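Local coordinates for Rod shape-determining protein (MreC) (Helicobacter pylori, PDB 5LP5), which binds penicillin-binding protein 2 as part of the core cell wall synthesis complex and probably helps to position the machinery that maintains rod shape, at the interface of chains A and B and the interface of chains C and A. Sequence-based numbering; all coordinates share one arbitrary frame. Chains: chain A/B, Rod shape-determining protein (MreC); chain C, Penicillin-binding protein 2 (Pbp2).

Contact 1 joins the two MreC copies and contact 2 joins MreC to PBP2; the centres of their C-alpha atoms lie about 26 Å apart. Both use strand 166-172 of MreC, but in different copies: B:Leu167 in contact 1, A:Phe169 and A:Ile170 in contact 2. Chain A is the middle member, meeting chain B through the stretch 233-238 and chain C through strands 166-172 and 178-183, so it holds both partners at once in this assembly. Because chain B spends the strand that chain A offers to PBP2 on chain A itself, this pairing may restrict PBP2 binding by chain B.

Contact 1: the interface of chains A and B. Residues chain A 103, 109, 233-235, 238; chain B 165, 167, 200.
The ring of A:Phe103 turns its rim toward B:Leu200, with CZ at the tip 4.0 Å from the methyl CD1 of that leucine, while the carbonyl oxygen of A:Thr109, from the same chain, lies at the ring edge and in its plane. This is a contact between two copies of MreC, a protein of the MreC barrel-core family; the pairing is that of the deposited assembly and may not be the one formed in the cell. A phenylalanine suits the margin because its rigid apolar rim can meet a leucine methyl without needing a polar partner. CG of A:Phe103 is anti to the carbonyl carbon (chi1 -67°), which sets it beside the backbone N and points the ring rim at B:Leu200, the two side chains meeting at a slant.

B:Leu167, at the start of strand 166-172, buries 77 Å² against chain A. Its branched end spreads two methyls over different neighbours: CD1 meets CD1 of A:Leu238 at 3.6 Å, methyl to methyl, with the side chains crossing at a slant, and CD2 reaches CB of A:Ala235. The short methyl of A:Ala235 lets the backbones come near, and it also touches CB of B:Gln165 at 3.8 Å. A:Leu238 serves two leucines at once: its CB packs on CD2 of B:Leu200 at 4.0 Å, those two side chains running at about a right angle.

Backbone bonds flank the cluster at the A:Ala235 end. The amide N of B:Leu167 donates to the carbonyl O of A:Ser233 at 2.8 Å. In the reverse sense, N of A:Ala235, the first residue of the 3-10 helix 235-238, donates to O of B:Gln165 at 2.9 Å, fairly straight at 158° at the hydrogen. The hydroxyl OG of A:Ser233 adds a weak bond to O of B:Leu167 at 3.4 Å; a small polar side chain suits this place beside the paired main chains.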
loop_
_atom_site.group_PDB
_atom_site.type_symbol
_atom_site.label_atom_id
_atom_site.label_comp_id
_atom_site.label_asym_id
_atom_site.label_seq_id
_atom_site.Cartn_x
_atom_site.Cartn_y
_atom_site.Cartn_z
ATOM N N PHE A 103 -36.742 -19.264 14.666
ATOM C CA PHE A 103 -35.917 -18.857 13.525
ATOM C C PHE A 103 -36.809 -18.038 12.595
ATOM O O PHE A 103 -38.030 -18.191 12.623
ATOM C CB PHE A 103 -35.397 -20.071 12.798
ATOM C CG PHE A 103 -34.418 -20.866 13.587
ATOM C CD1 PHE A 103 -33.058 -20.630 13.492
ATOM C CD2 PHE A 103 -34.855 -21.903 14.399
ATOM C CE1 PHE A 103 -32.170 -21.408 14.212
ATOM C CE2 PHE A 103 -33.969 -22.673 15.127
ATOM C CZ PHE A 103 -32.625 -22.426 15.035
ATOM N N THR A 109 -30.485 -21.240 9.477
ATOM C CA THR A 109 -30.179 -21.291 10.913
ATOM C C THR A 109 -29.509 -20.021 11.444
ATOM O O THR A 109 -29.314 -19.872 12.638
ATOM C CB THR A 109 -29.189 -22.443 11.240
ATOM O OG1 THR A 109 -27.934 -22.238 10.568
ATOM C CG2 THR A 109 -29.756 -23.798 10.852
ATOM N N SER A 233 -23.125 -23.083 14.472
ATOM C CA SER A 233 -24.309 -23.898 14.320
ATOM C C SER A 233 -24.665 -24.439 15.692
ATOM O O SER A 233 -25.427 -25.375 15.747
ATOM C CB SER A 233 -23.938 -25.098 13.367
ATOM O OG SER A 233 -24.900 -25.518 12.373
ATOM N N GLY A 234 -24.141 -23.880 16.793
ATOM C CA GLY A 234 -24.195 -24.566 18.092
ATOM C C GLY A 234 -25.333 -24.132 19.001
ATOM O O GLY A 234 -25.361 -22.990 19.455
ATOM N N ALA A 235 -26.237 -25.057 19.313
ATOM C CA ALA A 235 -27.497 -24.713 19.952
ATOM C C ALA A 235 -27.392 -24.246 21.397
ATOM O O ALA A 235 -28.320 -23.602 21.901
ATOM C CB ALA A 235 -28.459 -25.882 19.875
ATOM N N LEU A 238 -27.539 -20.314 21.760
ATOM C CA LEU A 238 -28.689 -19.548 21.320
ATOM C C LEU A 238 -29.632 -19.301 22.487
ATOM O O LEU A 238 -30.576 -18.519 22.392
ATOM C CB LEU A 238 -29.339 -20.187 20.095
ATOM C CG LEU A 238 -28.619 -19.838 18.777
ATOM C CD1 LEU A 238 -29.221 -20.552 17.573
ATOM C CD2 LEU A 238 -28.600 -18.338 18.497
ATOM N N GLN B 165 -24.561 -30.274 19.995
ATOM C CA GLN B 165 -25.862 -29.743 19.647
ATOM C C GLN B 165 -25.832 -28.937 18.342
ATOM O O GLN B 165 -26.282 -27.781 18.289
ATOM C CB GLN B 165 -26.401 -28.915 20.817
ATOM C CG GLN B 165 -26.322 -29.631 22.160
ATOM C CD GLN B 165 -27.293 -29.096 23.226
ATOM O OE1 GLN B 165 -27.623 -27.911 23.280
ATOM N NE2 GLN B 165 -27.755 -29.988 24.079
ATOM N N LEU B 167 -26.916 -27.635 14.870
ATOM C CA LEU B 167 -28.253 -27.311 14.382
ATOM C C LEU B 167 -28.487 -27.657 12.925
ATOM O O LEU B 167 -27.588 -27.546 12.075
ATOM C CB LEU B 167 -28.523 -25.815 14.577
ATOM C CG LEU B 167 -28.717 -25.384 16.029
ATOM C CD1 LEU B 167 -28.747 -23.868 16.125
ATOM C CD2 LEU B 167 -29.995 -25.989 16.597
ATOM N N LEU B 200 -35.656 -24.506 19.967
ATOM C CA LEU B 200 -35.511 -23.079 19.712
ATOM C C LEU B 200 -36.551 -22.531 18.740
ATOM O O LEU B 200 -36.659 -21.309 18.569
ATOM C CB LEU B 200 -34.128 -22.733 19.181
ATOM C CG LEU B 200 -32.883 -23.357 19.814
ATOM C CD1 LEU B 200 -31.762 -23.553 18.794
ATOM C CD2 LEU B 200 -32.413 -22.522 20.972
#

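Contact 2: the interface of chains C and A. Residues chain C 71, 134, 147; chain A 156, 169-170, 182.
C:Tyr134 and A:Phe169 make the main face contact of this aromatic patch, where the barrel core of MreC docks on the dimerisation domain of PBP2. The tyrosine CB sits over the face of the phenylalanine ring, 3.9 Å from its centroid, in a CH-pi contact displaced toward the rim. In return CB of A:Phe169 lies above one face of the tyrosine ring, also toward its rim, as the two side chains slide past each other in opposite directions. The tyrosine CG is anti to the backbone N (chi1 -179°), which carries the ring from the start of helix 134-138 across the phenylalanine face. A second face is met by C:Phe71, from strand 66-76, whose CE1 stands above the ring of A:Phe182, offset toward its rim.

Edge contacts involve A:Phe182. Its CE2 meets CE1 of C:Tyr134 at 3.4 Å, and the tyrosine CZ lies at the ring edge, in plane, with the two side chains nearly perpendicular. The phenol oxygen OH is likewise beside CE2; no N or O of MreC in this patch is within bonding reach of it, and across this patch the tyrosine contributes through its ring carbons.

Aliphatic and tip contacts complete the packing. C:Pro147, on strand 144-152, brings its CG 3.7 Å from CD1 of A:Phe182, its compact ring meeting the CD1/CE1 rim with the side chains crossing at about a right angle. The tip of C:Phe71 fits the corner formed by both MreC phenylalanines: CZ is 4.0 Å from CE2 of A:Phe169 and 4.1 Å from CB of A:Phe182. At the other flank CB of A:Ala156 touches CE2 of C:Tyr134 at 3.7 Å; a small methyl suits this spot beside the ring.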
loop_
_atom_site.group_PDB
_atom_site.type_symbol
_atom_site.label_atom_id
_atom_site.label_comp_id
_atom_site.label_asym_id
_atom_site.label_seq_id
_atom_site.Cartn_x
_atom_site.Cartn_y
_atom_site.Cartn_z
ATOM N N PHE C 71 -10.402 2.509 1.868
ATOM C CA PHE C 71 -11.670 2.013 1.366
ATOM C C PHE C 71 -12.260 2.870 0.258
ATOM O O PHE C 71 -11.709 3.899 -0.110
ATOM C CB PHE C 71 -12.655 1.852 2.518
ATOM C CG PHE C 71 -12.446 0.591 3.294
ATOM C CD1 PHE C 71 -12.965 -0.610 2.842
ATOM C CD2 PHE C 71 -11.709 0.599 4.458
ATOM C CE1 PHE C 71 -12.762 -1.772 3.551
ATOM C CE2 PHE C 71 -11.514 -0.557 5.167
ATOM C CZ PHE C 71 -12.035 -1.743 4.718
ATOM N N TYR C 134 -18.627 0.385 8.233
ATOM C CA TYR C 134 -18.650 -0.859 7.464
ATOM C C TYR C 134 -19.943 -1.644 7.694
ATOM O O TYR C 134 -20.605 -2.027 6.761
ATOM C CB TYR C 134 -17.436 -1.730 7.734
ATOM C CG TYR C 134 -17.440 -3.004 6.932
ATOM C CD1 TYR C 134 -16.850 -3.061 5.693
ATOM C CD2 TYR C 134 -18.037 -4.165 7.410
ATOM C CE1 TYR C 134 -16.862 -4.232 4.937
ATOM C CE2 TYR C 134 -18.049 -5.324 6.658
ATOM C CZ TYR C 134 -17.465 -5.340 5.432
ATOM O OH TYR C 134 -17.480 -6.490 4.716
ATOM N N PRO C 147 -11.860 -2.629 -0.441
ATOM C CA PRO C 147 -10.484 -2.263 -0.121
ATOM C C PRO C 147 -9.697 -1.806 -1.345
ATOM O O PRO C 147 -9.728 -2.462 -2.389
ATOM C CB PRO C 147 -9.906 -3.565 0.427
ATOM C CG PRO C 147 -10.663 -4.623 -0.284
ATOM C CD PRO C 147 -12.043 -4.086 -0.522
ATOM N N ALA A 156 -21.976 -8.420 10.267
ATOM C CA ALA A 156 -20.631 -7.868 10.118
ATOM C C ALA A 156 -20.288 -6.978 11.302
ATOM O O ALA A 156 -21.133 -6.268 11.819
ATOM C CB ALA A 156 -20.518 -7.069 8.827
ATOM N N PHE A 169 -12.529 -6.909 9.546
ATOM C CA PHE A 169 -13.993 -6.943 9.667
ATOM C C PHE A 169 -14.553 -8.320 9.427
ATOM O O PHE A 169 -14.081 -9.048 8.546
ATOM C CB PHE A 169 -14.662 -5.975 8.699
ATOM C CG PHE A 169 -14.373 -4.530 8.981
ATOM C CD1 PHE A 169 -15.080 -3.853 9.968
ATOM C CD2 PHE A 169 -13.412 -3.842 8.251
ATOM C CE1 PHE A 169 -14.830 -2.525 10.223
ATOM C CE2 PHE A 169 -13.154 -2.518 8.518
ATOM C CZ PHE A 169 -13.871 -1.857 9.501
ATOM N N ILE A 170 -15.547 -8.676 10.222
ATOM C CA ILE A 170 -16.098 -10.013 10.159
ATOM C C ILE A 170 -16.979 -10.105 8.921
ATOM O O ILE A 170 -17.803 -9.253 8.649
ATOM C CB ILE A 170 -16.906 -10.360 11.434
ATOM C CG1 ILE A 170 -15.984 -10.741 12.604
ATOM C CG2 ILE A 170 -17.931 -11.446 11.185
ATOM C CD1 ILE A 170 -15.370 -12.122 12.534
ATOM N N PHE A 182 -10.099 -8.027 5.203
ATOM C CA PHE A 182 -9.517 -6.686 5.052
ATOM C C PHE A 182 -8.375 -6.323 6.000
ATOM O O PHE A 182 -8.233 -5.191 6.431
ATOM C CB PHE A 182 -10.604 -5.617 5.081
ATOM C CG PHE A 182 -11.790 -5.928 4.208
ATOM C CD1 PHE A 182 -11.633 -6.350 2.884
ATOM C CD2 PHE A 182 -13.067 -5.881 4.750
ATOM C CE1 PHE A 182 -12.737 -6.659 2.114
ATOM C CE2 PHE A 182 -14.183 -6.156 3.971
ATOM C CZ PHE A 182 -14.017 -6.547 2.650
#